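Homoserine kinase (Listeria monocytogenes, PDB 3HUL) probably catalyses the ATP-dependent phosphorylation of L-homoserine to O-phospho-L-homoserine, a late step in threonine biosynthesis. Local coordinates at residues A[60-65]-A[98-103]; A[209-214]-A[229-234]; A[224-229]-A[270-275]; A[262-267]-A[274-279]. One frame throughout, in Å; residues are numbered along the deposited sequence.

Contact 1: residues A[60-65]-A[98-103]; sequences ETALNL and ELANTL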
loop_
_atom_site.group_PDB
_atom_site.type_symbol
_atom_site.label_atom_id
_atom_site.label_comp_id
_atom_site.label_asym_id
_atom_site.label_seq_id
_atom_site.Cartn_x
_atom_site.Cartn_y
_atom_site.Cartn_z
ATOM N N GLU A 60 -14.695 31.986 -18.490
ATOM C CA GLU A 60 -15.777 31.239 -19.177
ATOM C C GLU A 60 -16.155 30.006 -18.387
ATOM O O GLU A 60 -17.350 29.644 -18.301
ATOM C CB GLU A 60 -15.386 30.779 -20.602
ATOM C CG GLU A 60 -14.866 31.862 -21.560
ATOM C CD GLU A 60 -14.888 31.419 -23.034
ATOM O OE1 GLU A 60 -14.180 30.446 -23.389
ATOM O OE2 GLU A 60 -15.618 32.052 -23.840
ATOM N N THR A 61 -15.141 29.329 -17.826
ATOM C CA THR A 61 -15.414 28.144 -17.020
ATOM C C THR A 61 -16.203 28.605 -15.799
ATOM O O THR A 61 -17.228 28.027 -15.469
ATOM C CB THR A 61 -14.121 27.390 -16.540
ATOM O OG1 THR A 61 -13.275 27.049 -17.644
ATOM C CG2 THR A 61 -14.499 26.152 -15.772
ATOM N N ALA A 62 -15.705 29.626 -15.120
ATOM C CA ALA A 62 -16.400 30.139 -13.930
ATOM C C ALA A 62 -17.867 30.491 -14.253
ATOM O O ALA A 62 -18.792 29.979 -13.596
ATOM C CB ALA A 62 -15.659 31.339 -13.340
ATOM N N LEU A 63 -18.084 31.286 -15.306
ATOM C CA LEU A 63 -19.465 31.689 -15.689
ATOM C C LEU A 63 -20.344 30.530 -16.099
ATOM O O LEU A 63 -21.568 30.593 -15.962
ATOM C CB LEU A 63 -19.470 32.778 -16.766
ATOM C CG LEU A 63 -18.790 34.072 -16.310
ATOM C CD1 LEU A 63 -18.466 34.971 -17.488
ATOM C CD2 LEU A 63 -19.666 34.804 -15.240
ATOM N N ASN A 64 -19.727 29.449 -16.558
ATOM C CA ASN A 64 -20.483 28.258 -16.931
ATOM C C ASN A 64 -21.050 27.535 -15.731
ATOM O O ASN A 64 -22.087 26.879 -15.843
ATOM C CB ASN A 64 -19.634 27.306 -17.796
ATOM C CG ASN A 64 -19.565 27.726 -19.280
ATOM O OD1 ASN A 64 -19.169 26.924 -20.127
ATOM N ND2 ASN A 64 -19.946 28.977 -19.595
ATOM N N LEU A 65 -20.368 27.627 -14.584
ATOM C CA LEU A 65 -20.892 27.046 -13.332
ATOM C C LEU A 65 -21.762 28.036 -12.565
ATOM O O LEU A 65 -22.686 27.636 -11.838
ATOM C CB LEU A 65 -19.762 26.582 -12.394
ATOM C CG LEU A 65 -19.044 25.257 -12.624
ATOM C CD1 LEU A 65 -17.935 25.507 -13.596
ATOM C CD2 LEU A 65 -18.441 24.738 -11.319
ATOM N N GLU A 98 -12.699 26.672 -9.243
ATOM C CA GLU A 98 -12.443 27.124 -7.866
ATOM C C GLU A 98 -12.964 28.549 -7.678
ATOM O O GLU A 98 -13.518 28.882 -6.630
ATOM C CB GLU A 98 -10.950 27.081 -7.555
ATOM C CG GLU A 98 -10.388 25.670 -7.508
ATOM C CD GLU A 98 -10.631 24.996 -6.177
ATOM O OE1 GLU A 98 -11.749 25.062 -5.629
ATOM O OE2 GLU A 98 -9.682 24.393 -5.660
ATOM N N LEU A 99 -12.779 29.384 -8.700
ATOM C CA LEU A 99 -13.338 30.741 -8.680
ATOM C C LEU A 99 -14.862 30.735 -8.449
ATOM O O LEU A 99 -15.354 31.367 -7.516
ATOM C CB LEU A 99 -12.971 31.492 -9.960
ATOM C CG LEU A 99 -13.250 32.989 -10.036
ATOM C CD1 LEU A 99 -12.304 33.782 -9.148
ATOM C CD2 LEU A 99 -13.117 33.431 -11.493
ATOM N N ALA A 100 -15.589 29.983 -9.266
ATOM C CA ALA A 100 -17.034 29.950 -9.186
ATOM C C ALA A 100 -17.487 29.355 -7.863
ATOM O O ALA A 100 -18.450 29.841 -7.227
ATOM C CB ALA A 100 -17.607 29.139 -10.341
ATOM N N ASN A 101 -16.824 28.262 -7.482
ATOM C CA ASN A 101 -17.145 27.576 -6.263
ATOM C C ASN A 101 -16.974 28.506 -5.076
ATOM O O ASN A 101 -17.767 28.469 -4.133
ATOM C CB ASN A 101 -16.263 26.339 -6.075
ATOM C CG ASN A 101 -16.580 25.604 -4.788
ATOM O OD1 ASN A 101 -17.661 25.042 -4.629
ATOM N ND2 ASN A 101 -15.643 25.635 -3.851
ATOM N N THR A 102 -15.939 29.335 -5.111
ATOM C CA THR A 102 -15.756 30.244 -3.988
ATOM C C THR A 102 -16.701 31.469 -4.072
ATOM O O THR A 102 -17.478 31.700 -3.144
ATOM C CB THR A 102 -14.265 30.581 -3.722
ATOM O OG1 THR A 102 -13.589 29.365 -3.372
ATOM C CG2 THR A 102 -14.111 31.525 -2.549
ATOM N N LEU A 103 -16.688 32.198 -5.184
ATOM C CA LEU A 103 -17.524 33.410 -5.294
ATOM C C LEU A 103 -19.029 33.175 -5.299
ATOM O O LEU A 103 -19.782 34.059 -4.908
ATOM C CB LEU A 103 -17.121 34.267 -6.488
ATOM C CG LEU A 103 -15.709 34.851 -6.510
ATOM C CD1 LEU A 103 -15.437 35.489 -7.867
ATOM C CD2 LEU A 103 -15.482 35.852 -5.384
#
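Ala62 and Ala100 meet where helices 57-65 and 88-103 pass each other. Their CA atoms lie 4.8 Å apart. No hydrogen bond links the two segments, and every contact is apolar or of van der Waals kind.

The backbone contact comes first. The methyl CB of Ala100 sits 3.6 Å from Ala62 O, against the peptide of the facing helix. With only a methyl on each side at the crossing, the segment axes come within 8.2 Å. They run at 44° to each other.

The side-chain contacts flank this point. A chi1 of -170° swings Leu99 CG away from its own backbone N, and the CD2 branch reaches Ala62 CB at 3.8 Å. One turn further along 60-65, Leu65 CB lies 3.9 Å from Ala100 CB. Leu65 touches with its CB rather than with its branch tips. Ala100 is thus met by both Ala62 and Leu65.

The pair belongs to the N-terminal domain of the GHMP kinase fold. Helix 110-121 packs nearby, with Ile120 on Thr61 and Ile116 on Leu65. Ile5 of strand 3-12 also touches Leu99 and Glu98, joining this helical layer to the mixed sheet.

Contact 2: residues A[209-214]-A[229-234]; sequences MMERDL and QIRDVA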
loop_
_atom_site.group_PDB
_atom_site.type_symbol
_atom_site.label_atom_id
_atom_site.label_comp_id
_atom_site.label_asym_id
_atom_site.label_seq_id
_atom_site.Cartn_x
_atom_site.Cartn_y
_atom_site.Cartn_z
ATOM N N MET A 209 8.008 0.277 -18.481
ATOM C CA MET A 209 6.638 0.208 -19.014
ATOM C C MET A 209 6.208 1.593 -19.521
ATOM O O MET A 209 5.589 1.727 -20.554
ATOM C CB MET A 209 5.643 -0.318 -17.947
ATOM C CG MET A 209 5.948 -1.759 -17.405
ATOM S SD MET A 209 5.870 -3.103 -18.633
ATOM C CE MET A 209 7.564 -3.257 -19.134
ATOM N N MET A 210 6.558 2.619 -18.767
ATOM C CA MET A 210 6.162 3.967 -19.060
ATOM C C MET A 210 6.660 4.432 -20.456
ATOM O O MET A 210 5.999 5.243 -21.097
ATOM C CB MET A 210 6.675 4.872 -17.946
ATOM C CG MET A 210 6.144 6.277 -17.937
ATOM S SD MET A 210 6.971 7.306 -16.667
ATOM C CE MET A 210 7.050 6.199 -15.299
ATOM N N GLU A 211 7.790 3.896 -20.921
ATOM C CA GLU A 211 8.381 4.285 -22.221
ATOM C C GLU A 211 7.719 3.659 -23.456
ATOM O O GLU A 211 7.951 4.115 -24.566
ATOM C CB GLU A 211 9.894 4.020 -22.251
ATOM C CG GLU A 211 10.672 4.986 -21.371
ATOM C CD GLU A 211 12.177 4.929 -21.549
ATOM O OE1 GLU A 211 12.751 3.846 -21.819
ATOM O OE2 GLU A 211 12.796 5.991 -21.391
ATOM N N ARG A 212 6.900 2.624 -23.273
ATOM C CA ARG A 212 6.161 2.039 -24.399
ATOM C C ARG A 212 4.871 2.830 -24.724
ATOM O O ARG A 212 4.135 3.249 -23.822
ATOM C CB ARG A 212 5.895 0.562 -24.128
ATOM C CG ARG A 212 7.112 -0.144 -23.558
ATOM C CD ARG A 212 7.392 -1.472 -24.211
ATOM N NE ARG A 212 8.557 -2.120 -23.595
ATOM C CZ ARG A 212 9.192 -3.181 -24.092
ATOM N NH1 ARG A 212 8.791 -3.747 -25.231
ATOM N NH2 ARG A 212 10.236 -3.683 -23.446
ATOM N N ASP A 213 4.610 3.077 -26.004
ATOM C CA ASP A 213 3.464 3.937 -26.371
ATOM C C ASP A 213 2.141 3.162 -26.481
ATOM O O ASP A 213 1.263 3.301 -25.615
ATOM C CB ASP A 213 3.760 4.781 -27.634
ATOM C CG ASP A 213 4.129 3.933 -28.860
ATOM O OD1 ASP A 213 3.929 2.687 -28.840
ATOM O OD2 ASP A 213 4.610 4.533 -29.858
ATOM N N LEU A 214 2.035 2.385 -27.565
ATOM C CA LEU A 214 1.017 1.352 -27.845
ATOM C C LEU A 214 -0.384 1.791 -28.262
ATOM O O LEU A 214 -1.135 0.979 -28.822
ATOM C CB LEU A 214 0.952 0.305 -26.725
ATOM C CG LEU A 214 2.231 -0.461 -26.375
ATOM C CD1 LEU A 214 2.030 -1.168 -25.043
ATOM C CD2 LEU A 214 2.637 -1.454 -27.471
ATOM N N GLN A 229 18.476 9.863 -27.471
ATOM C CA GLN A 229 19.696 10.461 -26.945
ATOM C C GLN A 229 19.511 10.885 -25.483
ATOM O O GLN A 229 20.383 10.664 -24.656
ATOM C CB GLN A 229 20.082 11.670 -27.820
ATOM C CG GLN A 229 21.113 12.640 -27.238
ATOM C CD GLN A 229 21.102 13.996 -27.946
ATOM O OE1 GLN A 229 20.049 14.476 -28.379
ATOM N NE2 GLN A 229 22.268 14.620 -28.056
ATOM N N ILE A 230 18.370 11.510 -25.193
ATOM C CA ILE A 230 18.009 11.893 -23.838
ATOM C C ILE A 230 17.918 10.644 -22.944
ATOM O O ILE A 230 18.519 10.619 -21.876
ATOM C CB ILE A 230 16.694 12.715 -23.815
ATOM C CG1 ILE A 230 16.945 14.106 -24.402
ATOM C CG2 ILE A 230 16.099 12.795 -22.374
ATOM C CD1 ILE A 230 15.691 14.942 -24.606
ATOM N N ARG A 231 17.214 9.615 -23.411
ATOM C CA ARG A 231 17.175 8.299 -22.754
ATOM C C ARG A 231 18.542 7.718 -22.440
ATOM O O ARG A 231 18.827 7.364 -21.292
ATOM C CB ARG A 231 16.410 7.279 -23.605
ATOM C CG ARG A 231 14.988 7.165 -23.233
ATOM C CD ARG A 231 14.149 6.312 -24.183
ATOM N NE ARG A 231 12.755 6.708 -23.995
ATOM C CZ ARG A 231 11.775 6.587 -24.884
ATOM N NH1 ARG A 231 12.007 6.081 -26.082
ATOM N NH2 ARG A 231 10.555 6.996 -24.569
ATOM N N ASP A 232 19.383 7.611 -23.473
ATOM C CA ASP A 232 20.730 7.044 -23.331
ATOM C C ASP A 232 21.483 7.704 -22.203
ATOM O O ASP A 232 22.000 7.032 -21.319
ATOM C CB ASP A 232 21.544 7.215 -24.621
ATOM C CG ASP A 232 21.124 6.256 -25.710
ATOM O OD1 ASP A 232 20.398 5.284 -25.416
ATOM O OD2 ASP A 232 21.520 6.484 -26.874
ATOM N N VAL A 233 21.502 9.030 -22.229
ATOM C CA VAL A 233 22.202 9.836 -21.237
ATOM C C VAL A 233 21.621 9.738 -19.822
ATOM O O VAL A 233 22.357 9.532 -18.856
ATOM C CB VAL A 233 22.217 11.309 -21.685
ATOM C CG1 VAL A 233 22.693 12.224 -20.549
ATOM C CG2 VAL A 233 23.051 11.445 -22.982
ATOM N N ALA A 234 20.307 9.929 -19.720
ATOM C CA ALA A 234 19.614 9.900 -18.446
ATOM C C ALA A 234 19.666 8.530 -17.806
ATOM O O ALA A 234 20.065 8.410 -16.679
ATOM C CB ALA A 234 18.178 10.361 -18.614
#
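Glu211 and Arg231 form a salt bridge, with Glu211 OE2 2.7 Å from Arg231 NE. The N-H points poorly at the oxygen: the angle at the hydrogen is 119°, so as a hydrogen bond it is weak. The attraction is therefore better seen as one of charge than as a straight bond. The carboxylate and guanidinium planes are 60° apart, so the two groups do not meet as a flat two-pronged pair.

Both partners also bind the same residue of strand 241-244. Glu211 OE2 accepts a hydrogen bond from Ala242 N, and Arg231 NH2 donates one to Ala242 O. Glu211 OE1 has a long, weak ion pair with Lys235. The two cationic neighbours would be expected to keep the carboxylate ionised.

Around the charges the chains lie close. Each side chain stretches out to meet the other. Arg231 is extended from CG to NE, and its CG and CD pass beside Glu211 OE2, each at 3.1 Å. Glu211 CB lies over one face of the guanidinium, 3.8 Å from Arg231 NH2. The backbones stay well apart, with the nearest CA atoms, those of Glu211 and Arg231, 9.7 Å from each other.

Glu211 lies at the end region of helix 203-210, and Arg231 belongs to helix 227-235. Their side chains span the gap between these elements at the surface, far from the predicted ATP site. This is a salt bridge tied to the backbone of a sheet strand, in the C-terminal domain of a GHMP kinase.

Contact 3: residues A[224-229]-A[270-275]; sequences VPHLAQ and LEIDAD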
loop_
_atom_site.group_PDB
_atom_site.type_symbol
_atom_site.label_atom_id
_atom_site.label_comp_id
_atom_site.label_asym_id
_atom_site.label_seq_id
_atom_site.Cartn_x
_atom_site.Cartn_y
_atom_site.Cartn_z
ATOM N N VAL A 224 11.088 14.939 -30.292
ATOM C CA VAL A 224 11.095 13.493 -30.518
ATOM C C VAL A 224 12.448 12.956 -31.042
ATOM O O VAL A 224 12.945 11.974 -30.498
ATOM C CB VAL A 224 9.881 13.026 -31.393
ATOM C CG1 VAL A 224 10.074 11.599 -31.954
ATOM C CG2 VAL A 224 8.550 13.135 -30.607
ATOM N N PRO A 225 13.056 13.585 -32.084
ATOM C CA PRO A 225 14.318 12.993 -32.596
ATOM C C PRO A 225 15.500 12.951 -31.591
ATOM O O PRO A 225 16.504 12.285 -31.854
ATOM C CB PRO A 225 14.668 13.878 -33.811
ATOM C CG PRO A 225 13.915 15.118 -33.623
ATOM C CD PRO A 225 12.650 14.755 -32.890
ATOM N N HIS A 226 15.357 13.632 -30.450
ATOM C CA HIS A 226 16.382 13.653 -29.411
ATOM C C HIS A 226 16.034 12.755 -28.235
ATOM O O HIS A 226 16.746 12.746 -27.226
ATOM C CB HIS A 226 16.586 15.079 -28.897
ATOM C CG HIS A 226 17.104 16.019 -29.939
ATOM N ND1 HIS A 226 18.450 16.141 -30.229
ATOM C CD2 HIS A 226 16.458 16.884 -30.758
ATOM C CE1 HIS A 226 18.607 17.038 -31.189
ATOM N NE2 HIS A 226 17.415 17.503 -31.526
ATOM N N LEU A 227 14.941 12.007 -28.374
ATOM C CA LEU A 227 14.420 11.193 -27.284
ATOM C C LEU A 227 15.353 10.042 -26.929
ATOM O O LEU A 227 15.690 9.860 -25.754
ATOM C CB LEU A 227 13.007 10.686 -27.605
ATOM C CG LEU A 227 12.215 10.062 -26.459
ATOM C CD1 LEU A 227 12.165 10.984 -25.255
ATOM C CD2 LEU A 227 10.810 9.730 -26.949
ATOM N N ALA A 228 15.775 9.289 -27.948
ATOM C CA ALA A 228 16.737 8.193 -27.771
ATOM C C ALA A 228 18.006 8.673 -27.078
ATOM O O ALA A 228 18.533 7.986 -26.200
ATOM C CB ALA A 228 17.076 7.542 -29.113
ATOM N N GLN A 229 18.476 9.863 -27.471
ATOM C CA GLN A 229 19.696 10.461 -26.945
ATOM C C GLN A 229 19.511 10.885 -25.483
ATOM O O GLN A 229 20.383 10.664 -24.656
ATOM C CB GLN A 229 20.082 11.670 -27.820
ATOM C CG GLN A 229 21.113 12.640 -27.238
ATOM C CD GLN A 229 21.102 13.996 -27.946
ATOM O OE1 GLN A 229 20.049 14.476 -28.379
ATOM N NE2 GLN A 229 22.268 14.620 -28.056
ATOM N N LEU A 270 23.580 18.834 -23.451
ATOM C CA LEU A 270 23.170 18.376 -24.784
ATOM C C LEU A 270 22.858 19.537 -25.736
ATOM O O LEU A 270 22.827 19.357 -26.952
ATOM C CB LEU A 270 21.982 17.397 -24.687
ATOM C CG LEU A 270 22.243 16.134 -23.863
ATOM C CD1 LEU A 270 20.949 15.301 -23.697
ATOM C CD2 LEU A 270 23.370 15.306 -24.503
ATOM N N GLU A 271 22.662 20.725 -25.159
ATOM C CA GLU A 271 22.382 21.970 -25.897
ATOM C C GLU A 271 21.236 21.784 -26.890
ATOM O O GLU A 271 21.333 22.083 -28.090
ATOM C CB GLU A 271 23.649 22.515 -26.557
ATOM C CG GLU A 271 24.623 23.092 -25.514
ATOM C CD GLU A 271 26.071 23.087 -25.965
ATOM O OE1 GLU A 271 26.949 23.407 -25.124
ATOM O OE2 GLU A 271 26.334 22.763 -27.151
ATOM N N ILE A 272 20.161 21.229 -26.360
ATOM C CA ILE A 272 18.938 21.062 -27.095
ATOM C C ILE A 272 18.192 22.376 -26.893
ATOM O O ILE A 272 18.345 23.044 -25.867
ATOM C CB ILE A 272 18.179 19.801 -26.577
ATOM C CG1 ILE A 272 18.937 18.537 -26.992
ATOM C CG2 ILE A 272 16.751 19.733 -27.095
ATOM C CD1 ILE A 272 18.651 17.330 -26.125
ATOM N N ASP A 273 17.413 22.764 -27.894
ATOM C CA ASP A 273 16.668 24.006 -27.835
ATOM C C ASP A 273 15.437 23.886 -26.921
ATOM O O ASP A 273 14.297 23.722 -27.397
ATOM C CB ASP A 273 16.263 24.446 -29.249
ATOM C CG ASP A 273 15.786 25.882 -29.293
ATOM O OD1 ASP A 273 16.033 26.635 -28.315
ATOM O OD2 ASP A 273 15.159 26.256 -30.303
ATOM N N ALA A 274 15.683 23.963 -25.611
ATOM C CA ALA A 274 14.625 23.883 -24.608
ATOM C C ALA A 274 15.200 24.251 -23.262
ATOM O O ALA A 274 16.367 23.993 -23.001
ATOM C CB ALA A 274 14.046 22.461 -24.556
ATOM N N ASP A 275 14.383 24.850 -22.404
ATOM C CA ASP A 275 14.777 25.070 -21.033
ATOM C C ASP A 275 14.734 23.713 -20.317
ATOM O O ASP A 275 13.823 22.897 -20.541
ATOM C CB ASP A 275 13.844 26.080 -20.378
ATOM C CG ASP A 275 13.938 27.473 -21.021
ATOM O OD1 ASP A 275 15.072 27.919 -21.341
ATOM O OD2 ASP A 275 12.880 28.131 -21.196
#
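Gln229 OE1 accepts a hydrogen bond from His226 ND1 at 3.0 Å, and the two side chains together face Ile272 and Leu270. The N-H points well at the oxygen, with an angle of 156°. The donor lies in the carbonyl plane of the amide, and OE1 lies in the plane of the imidazole, at its edge. The bond would hold both the ring and the amide in their orientation. As modelled, ND1 is the donor.

His226 is the N-cap of helix 227-235, and Gln229 lies in its first turn. The Gln229 chain runs out nearly straight (chi1 165°), which carries the amide beside the loop between helix 260-268 and strand 275-280.

From this loop, Ile272 CG1 packs over one face of the imidazole, nearer its border than its middle and 4.1 Å from His226 ND1. Ile272 CD1 lies 3.9 Å from Gln229 OE1 and 4.1 Å from His226 CB. Leu270 CD2 is 3.8 Å from Gln229 NE2.

No polar bond joins the two segments. The link between helix start and loop therefore rests on aliphatic branches packed against a polar pair whose hydrogen bond is made within its own segment.

Contact 4: residues A[262-267]-A[274-279]; sequences KLQTSL and ADVLLL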
loop_
_atom_site.group_PDB
_atom_site.type_symbol
_atom_site.label_atom_id
_atom_site.label_comp_id
_atom_site.label_asym_id
_atom_site.label_seq_id
_atom_site.Cartn_x
_atom_site.Cartn_y
_atom_site.Cartn_z
ATOM N N LYS A 262 22.324 16.700 -10.512
ATOM C CA LYS A 262 23.401 16.275 -11.363
ATOM C C LYS A 262 22.840 15.871 -12.748
ATOM O O LYS A 262 23.516 16.069 -13.775
ATOM C CB LYS A 262 24.273 15.193 -10.669
ATOM C CG LYS A 262 23.879 13.745 -10.875
ATOM N N LEU A 263 21.598 15.344 -12.772
ATOM C CA LEU A 263 20.910 15.065 -14.036
ATOM C C LEU A 263 20.520 16.307 -14.793
ATOM O O LEU A 263 20.616 16.325 -16.011
ATOM C CB LEU A 263 19.663 14.197 -13.848
ATOM C CG LEU A 263 19.853 12.732 -14.216
ATOM C CD1 LEU A 263 18.588 11.952 -13.928
ATOM C CD2 LEU A 263 20.214 12.630 -15.700
ATOM N N GLN A 264 20.053 17.331 -14.095
ATOM C CA GLN A 264 19.750 18.589 -14.753
ATOM C C GLN A 264 21.003 19.082 -15.498
ATOM O O GLN A 264 20.990 19.210 -16.711
ATOM C CB GLN A 264 19.284 19.645 -13.754
ATOM C CG GLN A 264 18.861 20.983 -14.417
ATOM C CD GLN A 264 18.259 21.983 -13.411
ATOM O OE1 GLN A 264 18.818 22.210 -12.348
ATOM N NE2 GLN A 264 17.117 22.565 -13.751
ATOM N N THR A 265 22.074 19.293 -14.738
ATOM C CA THR A 265 23.382 19.746 -15.231
ATOM C C THR A 265 23.847 18.930 -16.422
ATOM O O THR A 265 24.133 19.471 -17.481
ATOM C CB THR A 265 24.433 19.748 -14.066
ATOM O OG1 THR A 265 23.927 20.598 -13.048
ATOM C CG2 THR A 265 25.821 20.289 -14.518
ATOM N N SER A 266 23.875 17.622 -16.245
ATOM C CA SER A 266 24.216 16.688 -17.303
ATOM C C SER A 266 23.361 16.810 -18.592
ATOM O O SER A 266 23.884 16.753 -19.720
ATOM C CB SER A 266 24.072 15.300 -16.724
ATOM O OG SER A 266 24.720 14.366 -17.534
ATOM N N LEU A 267 22.047 16.953 -18.436
ATOM C CA LEU A 267 21.174 17.038 -19.618
ATOM C C LEU A 267 21.292 18.398 -20.316
ATOM O O LEU A 267 21.147 18.483 -21.524
ATOM C CB LEU A 267 19.716 16.723 -19.265
ATOM C CG LEU A 267 19.495 15.241 -18.901
ATOM C CD1 LEU A 267 18.288 15.099 -17.992
ATOM C CD2 LEU A 267 19.355 14.340 -20.115
ATOM N N ALA A 274 15.683 23.963 -25.611
ATOM C CA ALA A 274 14.625 23.883 -24.608
ATOM C C ALA A 274 15.200 24.251 -23.262
ATOM O O ALA A 274 16.367 23.993 -23.001
ATOM C CB ALA A 274 14.046 22.461 -24.556
ATOM N N ASP A 275 14.383 24.850 -22.404
ATOM C CA ASP A 275 14.777 25.070 -21.033
ATOM C C ASP A 275 14.734 23.713 -20.317
ATOM O O ASP A 275 13.823 22.897 -20.541
ATOM C CB ASP A 275 13.844 26.080 -20.378
ATOM C CG ASP A 275 13.938 27.473 -21.021
ATOM O OD1 ASP A 275 15.072 27.919 -21.341
ATOM O OD2 ASP A 275 12.880 28.131 -21.196
ATOM N N VAL A 276 15.744 23.459 -19.504
ATOM C CA VAL A 276 15.797 22.255 -18.700
ATOM C C VAL A 276 15.475 22.627 -17.265
ATOM O O VAL A 276 16.258 23.328 -16.606
ATOM C CB VAL A 276 17.149 21.598 -18.777
ATOM C CG1 VAL A 276 17.114 20.284 -18.004
ATOM C CG2 VAL A 276 17.523 21.350 -20.268
ATOM N N LEU A 277 14.313 22.173 -16.796
ATOM C CA LEU A 277 13.787 22.580 -15.497
ATOM C C LEU A 277 13.667 21.398 -14.553
ATOM O O LEU A 277 13.419 20.289 -14.979
ATOM C CB LEU A 277 12.424 23.260 -15.656
ATOM C CG LEU A 277 12.387 24.793 -15.642
ATOM C CD1 LEU A 277 13.207 25.433 -16.771
ATOM C CD2 LEU A 277 10.926 25.285 -15.707
ATOM N N LEU A 278 13.858 21.650 -13.270
ATOM C CA LEU A 278 13.722 20.611 -12.261
ATOM C C LEU A 278 12.353 20.742 -11.598
ATOM O O LEU A 278 11.980 21.798 -11.073
ATOM C CB LEU A 278 14.867 20.684 -11.240
ATOM C CG LEU A 278 15.077 19.616 -10.158
ATOM C CD1 LEU A 278 14.904 18.202 -10.664
ATOM C CD2 LEU A 278 16.476 19.770 -9.564
ATOM N N LEU A 279 11.578 19.669 -11.672
ATOM C CA LEU A 279 10.247 19.672 -11.060
ATOM C C LEU A 279 10.147 18.567 -10.033
ATOM O O LEU A 279 10.801 17.557 -10.171
ATOM C CB LEU A 279 9.187 19.467 -12.135
ATOM C CG LEU A 279 9.351 20.207 -13.461
ATOM C CD1 LEU A 279 8.313 19.707 -14.424
ATOM C CD2 LEU A 279 9.250 21.735 -13.304
HETATM O O HOH W 1 14.723 24.433 -12.615
#
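Gln264 reaches from helix 260-268 to Val276 on strand 275-280. The axes of segments 262-267 and 275-279 run nearly antiparallel, at 172°, and come within 8.7 Å.

Gln264 carries the contact. With chi1 at -176° and the chain straight beyond CG, its amide is carried across the gap to the strand. Gln264 CG passes 4.1 Å from Val276 CG1, the two side chains lying alongside and heading opposite ways. Gln264 NE2 donates to Val276 O at 3.1 Å. The bond is bent, with an angle of 140° at the hydrogen, and the donor sits above the carbonyl plane. A water bridges further along the strand: its oxygen accepts from Gln264 NE2 at 3.2 Å and from Leu278 N at 3.0 Å. Leu278 CB lies 3.9 Å from Gln264 NE2.

One turn on, Leu267 points toward the strand. It packs against Ile158 and Phe160 of strand 156-161, and Val276 also rests on Ile158.

Strand 275-280 is outermost in its four-stranded sheet within this chain, pairing with 156-161. The glutamine amide and the water therefore serve a backbone C=O and N-H on the side without a neighbouring strand. One helix side chain thus serves two polar groups of the sheet edge, Val276 O directly and Leu278 N by way of the water.

In the fold
Contact 1 stands apart. It closes first along the chain, and its centre lies about 36 to 39 Å from those of the other three, on the opposite side of the chain's centre. It joins helices of the N-terminal domain. Contacts 2, 3 and 4 cluster in the C-terminal part, with centres about 11 to 16 Å apart. The segments of contacts 2 and 3 alternate along the chain and share Gln229; Ile230 packs on Ile272 and Leu270. Contact 2 closes before contact 4 opens, yet Val233 and Ala234 touch Leu267 and Leu263. Contacts 3 and 4 end on the same stretch, sharing Ala274 and Asp275. Helices 227-235 and 260-268 are thereby tied together beside the four-stranded antiparallel sheet.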